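Local coordinates for protein TRAP dicarboxylate transporter, DctP subunit (PDB 4OVS) that binds succinate and probably delivers such dicarboxylates in the periplasm to the membrane components of a TRAP transporter, at residues K29-V34 with H85-S90; P107-D112 with A311-F316; A139-D144 with Q258-A263; N209-F214 with L273-M278; L226-H231 with I294-P299. One frame throughout, in Å; residues are numbered along the deposited sequence.

Contact 1 (K29-V34 with H85-S90)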
# COMPACT_ATOMS: atom_id res chain seq x y z
N LYS A 29 12.56 15.42 -6.57
CA LYS A 29 11.37 14.97 -7.26
C LYS A 29 10.91 13.72 -6.56
O LYS A 29 11.62 12.71 -6.54
CB LYS A 29 11.69 14.67 -8.74
CG LYS A 29 12.41 15.80 -9.42
CD LYS A 29 12.31 15.76 -10.92
CE LYS A 29 13.34 14.86 -11.57
NZ LYS A 29 13.21 14.94 -13.08
N VAL A 30 9.72 13.82 -5.98
CA VAL A 30 9.02 12.70 -5.34
C VAL A 30 7.94 12.17 -6.29
O VAL A 30 7.23 12.95 -6.92
CB VAL A 30 8.28 13.13 -4.04
CG1 VAL A 30 7.62 11.94 -3.48
CG2 VAL A 30 9.23 13.71 -3.00
N THR A 31 7.81 10.85 -6.38
CA THR A 31 6.88 10.26 -7.31
C THR A 31 6.08 9.22 -6.58
O THR A 31 6.65 8.44 -5.87
CB THR A 31 7.62 9.63 -8.51
OG1 THR A 31 6.69 9.07 -9.43
CG2 THR A 31 8.61 8.50 -8.08
N HIS A 32 4.76 9.26 -6.73
CA HIS A 32 3.87 8.21 -6.23
C HIS A 32 2.57 8.11 -7.06
O HIS A 32 2.33 8.95 -7.96
CB HIS A 32 3.56 8.41 -4.73
CG HIS A 32 2.72 9.60 -4.41
ND1 HIS A 32 1.36 9.62 -4.60
CD2 HIS A 32 3.03 10.78 -3.82
CE1 HIS A 32 0.87 10.77 -4.19
NE2 HIS A 32 1.86 11.49 -3.70
N VAL A 33 1.78 7.06 -6.78
CA VAL A 33 0.69 6.65 -7.61
C VAL A 33 -0.72 6.93 -7.05
O VAL A 33 -1.72 6.62 -7.71
CB VAL A 33 0.80 5.12 -7.93
CG1 VAL A 33 2.16 4.75 -8.58
CG2 VAL A 33 0.59 4.29 -6.69
N VAL A 34 -0.79 7.47 -5.83
CA VAL A 34 -2.04 7.79 -5.16
C VAL A 34 -2.49 9.26 -5.21
O VAL A 34 -1.79 10.16 -5.71
CB VAL A 34 -2.03 7.38 -3.62
CG1 VAL A 34 -1.74 5.91 -3.43
CG2 VAL A 34 -1.11 8.24 -2.81
N HIS A 85 13.74 10.67 -7.28
CA HIS A 85 14.59 10.70 -6.12
C HIS A 85 14.00 10.01 -4.92
O HIS A 85 14.70 9.38 -4.16
CB HIS A 85 14.86 12.17 -5.80
CG HIS A 85 15.44 12.91 -6.95
ND1 HIS A 85 15.28 14.27 -7.13
CD2 HIS A 85 16.22 12.49 -7.98
CE1 HIS A 85 15.93 14.65 -8.21
NE2 HIS A 85 16.52 13.59 -8.74
N ILE A 86 12.69 10.15 -4.74
CA ILE A 86 12.01 9.64 -3.55
C ILE A 86 10.70 9.00 -3.96
O ILE A 86 9.96 9.53 -4.79
CB ILE A 86 11.79 10.75 -2.48
CG1 ILE A 86 13.12 11.32 -2.03
CG2 ILE A 86 11.11 10.18 -1.24
CD1 ILE A 86 13.07 12.32 -0.96
N ALA A 87 10.47 7.80 -3.45
CA ALA A 87 9.24 7.09 -3.68
C ALA A 87 8.68 6.47 -2.38
O ALA A 87 9.37 6.42 -1.33
CB ALA A 87 9.42 6.07 -4.74
N MSE A 88 7.42 6.01 -2.42
CA MSE A 88 6.81 5.35 -1.26
C MSE A 88 5.96 4.14 -1.64
O MSE A 88 4.75 4.11 -1.40
CB MSE A 88 5.99 6.34 -0.48
CG MSE A 88 6.72 7.54 0.02
SE MSE A 88 6.56 9.04 -1.25
CE MSE A 88 7.24 10.43 -0.12
N PRO A 89 6.59 3.15 -2.26
CA PRO A 89 5.90 1.99 -2.85
C PRO A 89 5.26 1.11 -1.82
O PRO A 89 5.78 1.02 -0.73
CB PRO A 89 7.03 1.24 -3.56
CG PRO A 89 8.06 2.26 -3.77
CD PRO A 89 8.01 3.15 -2.60
N SER A 90 4.14 0.47 -2.14
CA SER A 90 3.56 -0.49 -1.20
C SER A 90 4.47 -1.74 -1.11
O SER A 90 5.28 -1.98 -1.99
CB SER A 90 2.16 -0.90 -1.61
OG SER A 90 2.23 -1.73 -2.74
O HOH W 1 6.06 5.92 -5.02

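Contact 2 (P107-D112 with A311-F316)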
# COMPACT_ATOMS: atom_id res chain seq x y z
N PRO A 107 -2.48 -13.05 4.01
CA PRO A 107 -3.82 -12.73 4.51
C PRO A 107 -3.99 -12.98 6.01
O PRO A 107 -3.65 -14.03 6.51
CB PRO A 107 -4.74 -13.61 3.67
CG PRO A 107 -3.86 -14.62 3.02
CD PRO A 107 -2.51 -14.00 2.89
N PHE A 108 -4.48 -11.96 6.72
CA PHE A 108 -4.73 -12.04 8.15
C PHE A 108 -3.49 -12.16 9.03
O PHE A 108 -3.60 -12.53 10.18
CB PHE A 108 -5.68 -13.18 8.48
CG PHE A 108 -7.05 -12.98 7.92
CD1 PHE A 108 -7.97 -12.18 8.58
CD2 PHE A 108 -7.41 -13.55 6.72
CE1 PHE A 108 -9.24 -11.97 8.06
CE2 PHE A 108 -8.70 -13.35 6.19
CZ PHE A 108 -9.61 -12.55 6.86
N ILE A 109 -2.32 -11.79 8.51
CA ILE A 109 -1.09 -11.87 9.31
C ILE A 109 -1.08 -10.83 10.46
O ILE A 109 -0.59 -11.09 11.56
CB ILE A 109 0.19 -11.78 8.41
CG1 ILE A 109 1.45 -12.06 9.24
CG2 ILE A 109 0.33 -10.43 7.78
CD1 ILE A 109 2.00 -13.45 9.10
N PHE A 110 -1.64 -9.65 10.22
CA PHE A 110 -1.65 -8.60 11.24
C PHE A 110 -3.03 -8.55 11.93
O PHE A 110 -4.05 -8.42 11.24
CB PHE A 110 -1.35 -7.21 10.63
CG PHE A 110 0.06 -7.06 10.07
CD1 PHE A 110 1.17 -7.04 10.92
CD2 PHE A 110 0.28 -6.94 8.73
CE1 PHE A 110 2.47 -6.90 10.41
CE2 PHE A 110 1.56 -6.81 8.21
CZ PHE A 110 2.67 -6.80 9.06
N ARG A 111 -3.05 -8.62 13.27
CA ARG A 111 -4.28 -8.69 14.06
C ARG A 111 -4.95 -7.35 14.15
O ARG A 111 -6.16 -7.28 14.31
CB ARG A 111 -3.99 -9.11 15.49
CG ARG A 111 -3.34 -10.42 15.65
CD ARG A 111 -3.33 -10.83 17.10
NE ARG A 111 -2.56 -9.93 17.96
CZ ARG A 111 -1.23 -9.92 18.04
NH1 ARG A 111 -0.49 -10.74 17.30
NH2 ARG A 111 -0.63 -9.08 18.88
N ASP A 112 -4.16 -6.28 14.11
CA ASP A 112 -4.68 -4.94 14.30
C ASP A 112 -3.51 -3.99 14.18
O ASP A 112 -2.41 -4.44 13.84
CB ASP A 112 -5.43 -4.80 15.63
CG ASP A 112 -4.65 -5.32 16.82
OD1 ASP A 112 -3.40 -5.34 16.78
OD2 ASP A 112 -5.28 -5.71 17.82
N ALA A 311 -4.55 -20.97 4.36
CA ALA A 311 -4.08 -22.25 3.86
C ALA A 311 -2.91 -22.09 2.91
O ALA A 311 -2.20 -23.04 2.62
CB ALA A 311 -5.23 -23.02 3.18
N ILE A 312 -2.69 -20.87 2.42
CA ILE A 312 -1.64 -20.62 1.46
C ILE A 312 -0.24 -20.45 2.10
O ILE A 312 0.78 -20.45 1.39
CB ILE A 312 -1.95 -19.37 0.62
CG1 ILE A 312 -1.70 -18.09 1.43
CG2 ILE A 312 -3.43 -19.38 0.12
CD1 ILE A 312 -1.85 -16.83 0.61
N TYR A 313 -0.17 -20.27 3.42
CA TYR A 313 1.10 -19.89 4.06
C TYR A 313 2.25 -20.86 3.73
O TYR A 313 3.37 -20.44 3.43
CB TYR A 313 0.96 -19.78 5.59
CG TYR A 313 0.33 -18.51 6.16
CD1 TYR A 313 -0.61 -17.77 5.46
CD2 TYR A 313 0.66 -18.08 7.44
CE1 TYR A 313 -1.20 -16.62 6.02
CE2 TYR A 313 0.09 -16.95 8.00
CZ TYR A 313 -0.84 -16.22 7.29
OH TYR A 313 -1.38 -15.08 7.88
N PRO A 314 1.98 -22.17 3.80
CA PRO A 314 3.12 -23.09 3.60
C PRO A 314 3.77 -23.01 2.23
O PRO A 314 4.96 -23.26 2.10
CB PRO A 314 2.49 -24.46 3.84
CG PRO A 314 1.43 -24.19 4.85
CD PRO A 314 0.86 -22.84 4.47
N GLN A 315 3.01 -22.67 1.21
CA GLN A 315 3.57 -22.45 -0.12
C GLN A 315 4.74 -21.46 -0.07
O GLN A 315 5.57 -21.43 -0.98
CB GLN A 315 2.50 -21.87 -1.05
CG GLN A 315 1.17 -22.62 -1.06
CD GLN A 315 0.21 -22.04 -2.09
OE1 GLN A 315 0.64 -21.37 -3.03
NE2 GLN A 315 -1.07 -22.28 -1.89
N PHE A 316 4.80 -20.64 0.99
CA PHE A 316 5.73 -19.52 1.05
C PHE A 316 6.81 -19.62 2.15
O PHE A 316 7.58 -18.67 2.34
CB PHE A 316 4.93 -18.22 1.20
CG PHE A 316 4.04 -17.94 0.05
CD1 PHE A 316 4.52 -17.33 -1.08
CD2 PHE A 316 2.71 -18.35 0.07
CE1 PHE A 316 3.70 -17.09 -2.17
CE2 PHE A 316 1.88 -18.12 -1.02
CZ PHE A 316 2.37 -17.48 -2.14

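Contact 3 (A139-D144 with Q258-A263)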
# COMPACT_ATOMS: atom_id res chain seq x y z
N ALA A 139 16.56 2.91 2.24
CA ALA A 139 15.31 2.62 2.94
C ALA A 139 15.16 3.52 4.14
O ALA A 139 16.03 3.56 5.00
CB ALA A 139 15.30 1.17 3.40
N LEU A 140 14.04 4.23 4.24
CA LEU A 140 13.81 5.09 5.37
C LEU A 140 12.71 4.46 6.23
O LEU A 140 12.92 3.40 6.79
CB LEU A 140 13.47 6.50 4.91
CG LEU A 140 14.52 7.28 4.14
CD1 LEU A 140 13.99 8.58 3.57
CD2 LEU A 140 15.65 7.59 5.04
N ASP A 141 11.52 5.07 6.30
CA ASP A 141 10.50 4.70 7.29
C ASP A 141 9.29 3.95 6.70
O ASP A 141 9.00 4.08 5.55
CB ASP A 141 9.84 5.95 7.88
CG ASP A 141 10.74 6.72 8.80
OD1 ASP A 141 11.30 6.10 9.74
OD2 ASP A 141 10.86 7.97 8.58
N TYR A 142 8.56 3.23 7.54
CA TYR A 142 7.28 2.70 7.12
C TYR A 142 6.13 3.68 7.34
O TYR A 142 6.07 4.34 8.41
CB TYR A 142 6.96 1.43 7.87
CG TYR A 142 7.91 0.28 7.60
CD1 TYR A 142 7.83 -0.42 6.43
CD2 TYR A 142 8.85 -0.11 8.53
CE1 TYR A 142 8.66 -1.49 6.17
CE2 TYR A 142 9.71 -1.19 8.27
CZ TYR A 142 9.60 -1.88 7.09
OH TYR A 142 10.44 -2.96 6.79
N TRP A 143 5.25 3.74 6.33
CA TRP A 143 3.98 4.48 6.33
C TRP A 143 2.79 3.53 6.23
O TRP A 143 2.92 2.43 5.71
CB TRP A 143 3.95 5.43 5.14
CG TRP A 143 4.78 6.66 5.25
CD1 TRP A 143 5.76 6.93 6.16
CD2 TRP A 143 4.75 7.78 4.37
NE1 TRP A 143 6.29 8.18 5.93
CE2 TRP A 143 5.69 8.72 4.83
CE3 TRP A 143 3.97 8.12 3.24
CZ2 TRP A 143 5.87 9.97 4.23
CZ3 TRP A 143 4.14 9.34 2.66
CH2 TRP A 143 5.07 10.26 3.16
N ASP A 144 1.60 3.99 6.71
CA ASP A 144 0.39 3.17 6.87
C ASP A 144 -0.62 3.57 5.76
O ASP A 144 -0.74 4.75 5.46
CB ASP A 144 -0.28 3.54 8.20
CG ASP A 144 -1.48 2.70 8.53
OD1 ASP A 144 -1.72 1.65 7.90
OD2 ASP A 144 -2.23 3.10 9.47
N GLN A 258 15.26 15.15 8.69
CA GLN A 258 14.38 15.59 9.74
C GLN A 258 12.95 15.76 9.13
O GLN A 258 11.95 15.26 9.65
CB GLN A 258 14.90 16.89 10.37
CG GLN A 258 14.01 17.36 11.50
CD GLN A 258 14.34 18.73 12.04
OE1 GLN A 258 15.50 19.12 12.18
NE2 GLN A 258 13.30 19.47 12.38
N ALA A 259 12.89 16.41 7.97
CA ALA A 259 11.65 16.56 7.23
C ALA A 259 10.93 15.23 7.10
O ALA A 259 9.73 15.13 7.39
CB ALA A 259 11.93 17.12 5.93
N MSE A 260 11.63 14.19 6.71
CA MSE A 260 10.99 12.89 6.54
C MSE A 260 10.49 12.26 7.84
O MSE A 260 9.40 11.65 7.86
CB MSE A 260 11.88 11.90 5.83
CG MSE A 260 11.13 10.60 5.44
SE MSE A 260 9.63 10.90 4.21
CE MSE A 260 10.64 11.29 2.60
N LYS A 261 11.30 12.37 8.91
CA LYS A 261 10.88 11.91 10.23
C LYS A 261 9.52 12.54 10.66
O LYS A 261 8.60 11.85 11.08
CB LYS A 261 11.98 12.23 11.27
CG LYS A 261 11.75 11.60 12.65
CD LYS A 261 12.74 12.18 13.69
CE LYS A 261 12.57 11.61 15.11
NZ LYS A 261 12.91 10.14 15.24
N GLU A 262 9.45 13.85 10.59
CA GLU A 262 8.25 14.58 10.93
C GLU A 262 7.07 14.15 10.07
O GLU A 262 5.94 13.96 10.56
CB GLU A 262 8.51 16.08 10.79
CG GLU A 262 9.49 16.56 11.76
CD GLU A 262 9.70 18.07 11.73
OE1 GLU A 262 8.83 18.80 11.20
OE2 GLU A 262 10.74 18.52 12.26
N ALA A 263 7.33 13.92 8.79
CA ALA A 263 6.31 13.59 7.82
C ALA A 263 5.77 12.19 8.06
O ALA A 263 4.58 11.92 7.85
CB ALA A 263 6.85 13.71 6.39

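Contact 4 (N209-F214 with L273-M278)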
# COMPACT_ATOMS: atom_id res chain seq x y z
N ASN A 209 -8.85 -3.23 -1.76
CA ASN A 209 -8.27 -1.93 -1.48
C ASN A 209 -8.51 -1.50 -0.05
O ASN A 209 -9.49 -1.88 0.57
CB ASN A 209 -8.88 -0.85 -2.35
CG ASN A 209 -8.63 -1.07 -3.82
OD1 ASN A 209 -9.44 -1.67 -4.50
ND2 ASN A 209 -7.49 -0.66 -4.29
N PRO A 210 -7.60 -0.66 0.47
CA PRO A 210 -7.91 0.06 1.68
C PRO A 210 -8.95 1.13 1.34
O PRO A 210 -9.07 1.47 0.18
CB PRO A 210 -6.57 0.65 2.08
CG PRO A 210 -5.81 0.74 0.84
CD PRO A 210 -6.26 -0.34 -0.04
N LEU A 211 -9.72 1.59 2.32
CA LEU A 211 -10.83 2.53 2.06
C LEU A 211 -10.32 3.83 1.48
O LEU A 211 -11.02 4.50 0.70
CB LEU A 211 -11.64 2.81 3.35
CG LEU A 211 -12.41 1.62 3.90
CD1 LEU A 211 -13.33 2.06 5.05
CD2 LEU A 211 -13.23 0.96 2.79
N SER A 212 -9.08 4.17 1.81
CA SER A 212 -8.45 5.39 1.34
C SER A 212 -8.39 5.43 -0.20
O SER A 212 -8.87 6.35 -0.85
CB SER A 212 -7.01 5.43 1.93
OG SER A 212 -6.23 4.30 1.46
N ASN A 213 -7.83 4.40 -0.80
CA ASN A 213 -7.76 4.31 -2.25
C ASN A 213 -9.13 4.06 -2.91
O ASN A 213 -9.42 4.59 -3.98
CB ASN A 213 -6.79 3.23 -2.66
CG ASN A 213 -5.35 3.60 -2.40
OD1 ASN A 213 -4.99 4.78 -2.26
ND2 ASN A 213 -4.50 2.60 -2.37
N PHE A 214 -9.96 3.26 -2.26
CA PHE A 214 -11.28 2.92 -2.77
C PHE A 214 -12.09 4.17 -3.08
O PHE A 214 -12.69 4.26 -4.13
CB PHE A 214 -12.02 2.02 -1.78
CG PHE A 214 -13.28 1.42 -2.32
CD1 PHE A 214 -13.23 0.37 -3.22
CD2 PHE A 214 -14.51 1.86 -1.87
CE1 PHE A 214 -14.40 -0.19 -3.72
CE2 PHE A 214 -15.70 1.31 -2.38
CZ PHE A 214 -15.65 0.28 -3.29
N LEU A 273 -7.03 8.45 11.50
CA LEU A 273 -8.31 9.07 11.18
C LEU A 273 -9.03 8.50 9.96
O LEU A 273 -10.26 8.71 9.77
CB LEU A 273 -8.07 10.56 10.91
CG LEU A 273 -7.59 11.39 12.09
CD1 LEU A 273 -7.06 12.73 11.66
CD2 LEU A 273 -8.70 11.58 13.13
N ASP A 274 -8.30 7.83 9.09
CA ASP A 274 -8.76 7.68 7.72
C ASP A 274 -9.93 6.72 7.54
O ASP A 274 -10.82 6.99 6.74
CB ASP A 274 -7.58 7.24 6.83
CG ASP A 274 -7.82 7.49 5.35
OD1 ASP A 274 -8.14 8.64 4.98
OD2 ASP A 274 -7.64 6.53 4.57
N ASP A 275 -9.96 5.60 8.27
CA ASP A 275 -10.99 4.59 8.04
C ASP A 275 -12.37 5.15 8.39
O ASP A 275 -13.34 4.89 7.68
CB ASP A 275 -10.72 3.31 8.83
CG ASP A 275 -9.82 2.29 8.10
OD1 ASP A 275 -9.43 2.51 6.92
OD2 ASP A 275 -9.50 1.24 8.72
N GLU A 276 -12.46 5.91 9.48
CA GLU A 276 -13.73 6.45 9.92
C GLU A 276 -14.21 7.47 8.91
O GLU A 276 -15.36 7.43 8.48
CB GLU A 276 -13.65 7.07 11.31
CG GLU A 276 -15.00 7.55 11.85
CD GLU A 276 -15.42 8.93 11.32
OE1 GLU A 276 -14.56 9.81 11.07
OE2 GLU A 276 -16.65 9.13 11.18
N ASP A 277 -13.32 8.38 8.53
CA ASP A 277 -13.67 9.39 7.54
C ASP A 277 -14.10 8.75 6.21
O ASP A 277 -15.10 9.12 5.63
CB ASP A 277 -12.46 10.30 7.32
CG ASP A 277 -12.76 11.46 6.40
OD1 ASP A 277 -13.94 11.88 6.31
OD2 ASP A 277 -11.80 11.97 5.77
N MSE A 278 -13.31 7.80 5.70
CA MSE A 278 -13.59 7.21 4.38
C MSE A 278 -14.90 6.39 4.43
O MSE A 278 -15.68 6.36 3.46
CB MSE A 278 -12.39 6.37 3.94
CG MSE A 278 -11.15 7.21 3.70
SE MSE A 278 -11.49 8.34 2.11
CE MSE A 278 -11.42 10.16 2.83
O HOH W 2 -9.11 0.50 5.07
O HOH W 3 -7.95 3.68 4.58

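Contact 5 (L226-H231 with I294-P299)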
# COMPACT_ATOMS: atom_id res chain seq x y z
N LEU A 226 -19.27 -3.70 -1.85
CA LEU A 226 -18.08 -3.62 -1.01
C LEU A 226 -18.25 -4.43 0.27
O LEU A 226 -19.24 -4.28 0.99
CB LEU A 226 -17.79 -2.16 -0.61
CG LEU A 226 -16.65 -1.95 0.39
CD1 LEU A 226 -15.31 -2.25 -0.20
CD2 LEU A 226 -16.64 -0.51 0.92
N THR A 227 -17.28 -5.29 0.55
CA THR A 227 -17.30 -6.10 1.76
C THR A 227 -16.18 -5.71 2.70
O THR A 227 -15.00 -5.72 2.32
CB THR A 227 -17.23 -7.60 1.42
OG1 THR A 227 -18.40 -7.96 0.70
CG2 THR A 227 -17.18 -8.44 2.65
N LEU A 228 -16.53 -5.36 3.92
CA LEU A 228 -15.52 -4.94 4.90
C LEU A 228 -14.81 -6.18 5.47
O LEU A 228 -15.03 -6.61 6.59
CB LEU A 228 -16.13 -4.05 5.98
CG LEU A 228 -16.81 -2.78 5.44
CD1 LEU A 228 -17.46 -1.98 6.52
CD2 LEU A 228 -15.87 -1.89 4.72
N SER A 229 -13.98 -6.77 4.62
CA SER A 229 -13.32 -8.04 4.91
C SER A 229 -12.04 -7.91 5.74
O SER A 229 -11.68 -8.82 6.46
CB SER A 229 -13.00 -8.74 3.60
OG SER A 229 -12.33 -7.87 2.72
N ASN A 230 -11.33 -6.80 5.62
CA ASN A 230 -10.14 -6.64 6.45
C ASN A 230 -9.21 -7.82 6.33
O ASN A 230 -8.59 -8.22 7.28
CB ASN A 230 -10.55 -6.48 7.91
CG ASN A 230 -11.18 -5.15 8.18
OD1 ASN A 230 -10.52 -4.13 8.14
ND2 ASN A 230 -12.48 -5.15 8.42
N HIS A 231 -9.07 -8.37 5.13
CA HIS A 231 -8.50 -9.70 5.02
C HIS A 231 -6.99 -9.66 4.85
O HIS A 231 -6.33 -10.66 5.03
CB HIS A 231 -9.18 -10.41 3.87
CG HIS A 231 -8.93 -9.74 2.57
ND1 HIS A 231 -9.73 -8.72 2.09
CD2 HIS A 231 -7.92 -9.87 1.69
CE1 HIS A 231 -9.24 -8.30 0.94
NE2 HIS A 231 -8.14 -8.97 0.68
N ILE A 294 -22.89 -2.00 0.98
CA ILE A 294 -21.74 -2.27 1.86
C ILE A 294 -22.08 -3.43 2.80
O ILE A 294 -23.09 -3.41 3.48
CB ILE A 294 -21.42 -1.01 2.65
CG1 ILE A 294 -21.25 0.14 1.68
CG2 ILE A 294 -20.18 -1.19 3.56
CD1 ILE A 294 -21.20 1.48 2.35
N HIS A 295 -21.26 -4.47 2.81
CA HIS A 295 -21.57 -5.65 3.61
C HIS A 295 -20.54 -5.84 4.67
O HIS A 295 -19.37 -5.72 4.40
CB HIS A 295 -21.57 -6.91 2.76
CG HIS A 295 -22.34 -6.77 1.50
ND1 HIS A 295 -23.71 -6.89 1.45
CD2 HIS A 295 -21.94 -6.51 0.24
CE1 HIS A 295 -24.12 -6.71 0.21
NE2 HIS A 295 -23.06 -6.48 -0.55
N THR A 296 -21.00 -6.17 5.87
CA THR A 296 -20.14 -6.46 6.99
C THR A 296 -20.24 -7.96 7.28
O THR A 296 -21.24 -8.56 7.01
CB THR A 296 -20.57 -5.68 8.22
OG1 THR A 296 -21.86 -6.11 8.61
CG2 THR A 296 -20.63 -4.23 7.94
N LEU A 297 -19.19 -8.56 7.82
CA LEU A 297 -19.17 -10.01 7.97
C LEU A 297 -19.56 -10.47 9.38
O LEU A 297 -19.29 -9.80 10.37
CB LEU A 297 -17.78 -10.57 7.61
CG LEU A 297 -17.28 -10.34 6.19
CD1 LEU A 297 -15.88 -10.90 6.04
CD2 LEU A 297 -18.21 -10.94 5.14
N THR A 298 -20.18 -11.64 9.45
CA THR A 298 -20.43 -12.26 10.73
C THR A 298 -19.15 -12.96 11.15
O THR A 298 -18.28 -13.22 10.32
CB THR A 298 -21.55 -13.27 10.64
OG1 THR A 298 -21.12 -14.39 9.85
CG2 THR A 298 -22.80 -12.64 10.00
N PRO A 299 -19.00 -13.24 12.44
CA PRO A 299 -17.79 -13.97 12.87
C PRO A 299 -17.68 -15.30 12.13
O PRO A 299 -16.58 -15.78 11.81
CB PRO A 299 -18.04 -14.18 14.37
CG PRO A 299 -18.98 -13.07 14.76
CD PRO A 299 -19.87 -12.87 13.57
O HOH W 4 -17.10 -7.03 8.11

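Contact 1 (K29-V34 with H85-S90)
Val-30 pairs with Ile-86 in parallel register, Thr-31 N donating to Ile-86 O at 3.0 Å while Lys-29 O receives His-85 N at 3.0 Å and, more weakly, Ile-86 N. At the start of the pairing the His-85 side chain serves as the acceptor for a backbone N-H: Lys-29 N donates to His-85 ND1 (3.0 Å), lying 35° out of the imidazole plane, and Lys-29 CG runs beside the ring at CE1. Val-30 and Ile-86 share one face of the sheet, where Val-30 CG2 meets Ile-86 CB. With CG1 anti to the backbone N (chi1 -180°), Val-30 also sends this methyl to the selenomethionine Met-88, 3.7 Å from its CE. Beyond the pairing the chains part, and a water takes over, donating to Thr-31 O (2.7 Å) and accepting from Met-88 N (2.9 Å). Since Met-88 O accepts a hydrogen bond from the succinate-binding Lys-40, the parallel pairing leads toward the succinate site, its buried polar backbone satisfied by direct bonds and by water where the chains diverge.

Contact 2 (P107-D112 with A311-F316)
The end of Ile-312 meets the CD-CG side of the Pro-107 ring at the apolar centre, Ile-312 CD1 lying 3.7 Å from Pro-107 CD. Ile-312 has CG1 between its backbone N and carbonyl carbon (chi1 76°), and its extended chain carries CD1 to the proline ring. Beside this pair, the Tyr-313 ring reaches between Pro-107 and Ile-109: its CE1 is 4.3 Å from Pro-107 CD, and its CE2 is 4.1 Å from Ile-109 CD1, whose side chain crosses the tyrosine at a slant. Helix 317-330 adds Ile-325 to both Ile-109 and Tyr-313. At the polar edge Tyr-313 OH donates to Pro-107 O over 2.9 Å. The acceptor lies near the plane of the phenol ring, but the hydroxyl sits 42° out of the carbonyl plane, away from the lone-pair directions. The contact thus ties the loop before helix 113-120 to the link between helices 299-310 and 317-330, far from the succinate site. One hydrogen bond satisfies a buried tyrosine hydroxyl inside an otherwise aliphatic and aromatic contact, and holds the ring's hydroxyl end against the loop.

Contact 3 (A139-D144 with Q258-A263)
The Trp-143 indole meets the helix through CZ2, a corner of its six-membered ring. The selenium of the selenomethionine Met-260 lies 3.9 Å from that CZ2 and 5.1 Å from the ring centroid, 63° off the normal, an oblique Met-aromatic contact in which the two side chains cross at about a right angle. Ala-263 approaches the same carbon more loosely, its CB 4.4 Å from Trp-143 CZ2. The indole's polar corner is held by the next residue of the helix, Trp-143 NE1 bonding to Thr-264 OG1. That hydroxyl also bonds to Asp-141 OD2, so one threonine joins two strand side chains that project toward the helix. Asp-141 and Met-260 run antiparallel alongside each other. Met-260 starts with CG anti to the backbone N (chi1 -171°), resting 4.0 Å from Leu-140 CD1; the bend at chi2 then turns the selenium to the tryptophan, and a second bend at chi3 directs CE onward, to Ile-86. Helix 253-289 here runs nearly parallel to strand 137-152, the segment axes 15° apart and 9.3 Å at closest approach, and packs against the mixed sheet. Strand 233-241 contributes Val-238 to Leu-140, Trp-143 and Met-260, while Phe-47 of helix 39-54 also touches Met-260.

Contact 4 (N209-F214 with L273-M278)
Leu-211 and the selenomethionine Met-278 face each other through the bases of their side chains, CB to CB at 3.7 Å. From there the two diverge. Leu-211, with CG anti to the carbonyl carbon (chi1 -67°), reaches across the flank of helix 253-289, CD1 lying 3.9 Å from Asp-275 O, and its side chain also touches Leu-279 and Ile-282. Met-278 CG, likewise anti to its carbonyl carbon, lies 4.0 Å from Ser-212 CA; beyond it the bends at chi2 and chi3 turn the selenium and methyl away. Asp-274 points its carboxylate at the serine: OD2 is modelled 2.9 Å from Ser-212 CB, unusually short for oxygen against carbon, while the serine OG is farther from that oxygen.

The long helix 253-289, which spans the protein as in other TRAP solute-binding proteins, here meets the N-terminal turn of helix 211-216, where Pro-210 holds the N-cap position. First-turn amides at such an end commonly seek acceptors, and two waters supply them: one accepts from Leu-211 N at 3.0 Å and lies 2.8 Å from Asp-275 OD1, and the other accepts weakly from Ser-212 N while lying close to both Asp-274 OD2 and Asp-275 OD1. The two carboxylates therefore face the helix start across water, where the helix dipole would probably favour their negative charge. The next residue, Asn-213, whose side chain starts away from helix 253-289, gives ND2 to the bound succinate.

Contact 5 (L226-H231 with I294-P299)
His-295 N donates to Leu-226 O over 2.7 Å, and Leu-228 N returns the exchange to His-295 O over 2.9 Å. Both bonds are nearly straight, at 165° and 167° at the hydrogen, so His-295 is gripped from both its N-H and its carbonyl by residues on either side of Thr-227. The rhythm then breaks at Leu-228, the centre of an inverse gamma turn closed by Ser-229 N to Thr-227 O; past it a water bridges the chains, donating to Leu-228 O and accepting from Leu-297 N, each at 2.6 Å. This parallel pairing adds strand 293-295, which follows the long helix 253-289 in the chain, to the mixed sheet beside 225-227. On one face Thr-227 and His-295 lie together; their polar ends turn to other partners, Thr-227 OG1 to Ile-157 O and His-295 NE2 to Asp-225 OD2. The threonine's CG2, anti to the backbone N with chi1 at -64° for OG1, extends to Leu-297 CD2 at 3.7 Å, the two side chains crossing at about a right angle. Leu-228 lies alongside Thr-296 and slants across Ile-294, its CD1 4.1 Å from Ile-294 CG2. Leu-297 CD1 closes over Ser-229 CA, while Trp-305 of helix 299-310 touches Leu-297.

In the fold
Contacts 1, 2 and 4 are largely buried, whereas contacts 3 and 5 are only partly so. Contacts 1 and 5 are both parallel strand pairings finished by a bridging water, but they sit about 30 Å apart, centre to centre, on opposite sides of the chain's centre. Contacts 3 and 4 share helix 253-289: the first is mainly apolar, the second pairs a small apolar patch with carboxylates and water. Contact 3 packs on contact 1, Met-88 meeting Trp-143, and contact 4 meets contact 5 through Leu-211, Phe-214 and Leu-226. Contact 2, a loop-to-loop joint, touches contact 5 through Phe-108 and His-231. Contacts 1 and 4 adjoin the succinate site, meeting at Val-34 and Asn-213.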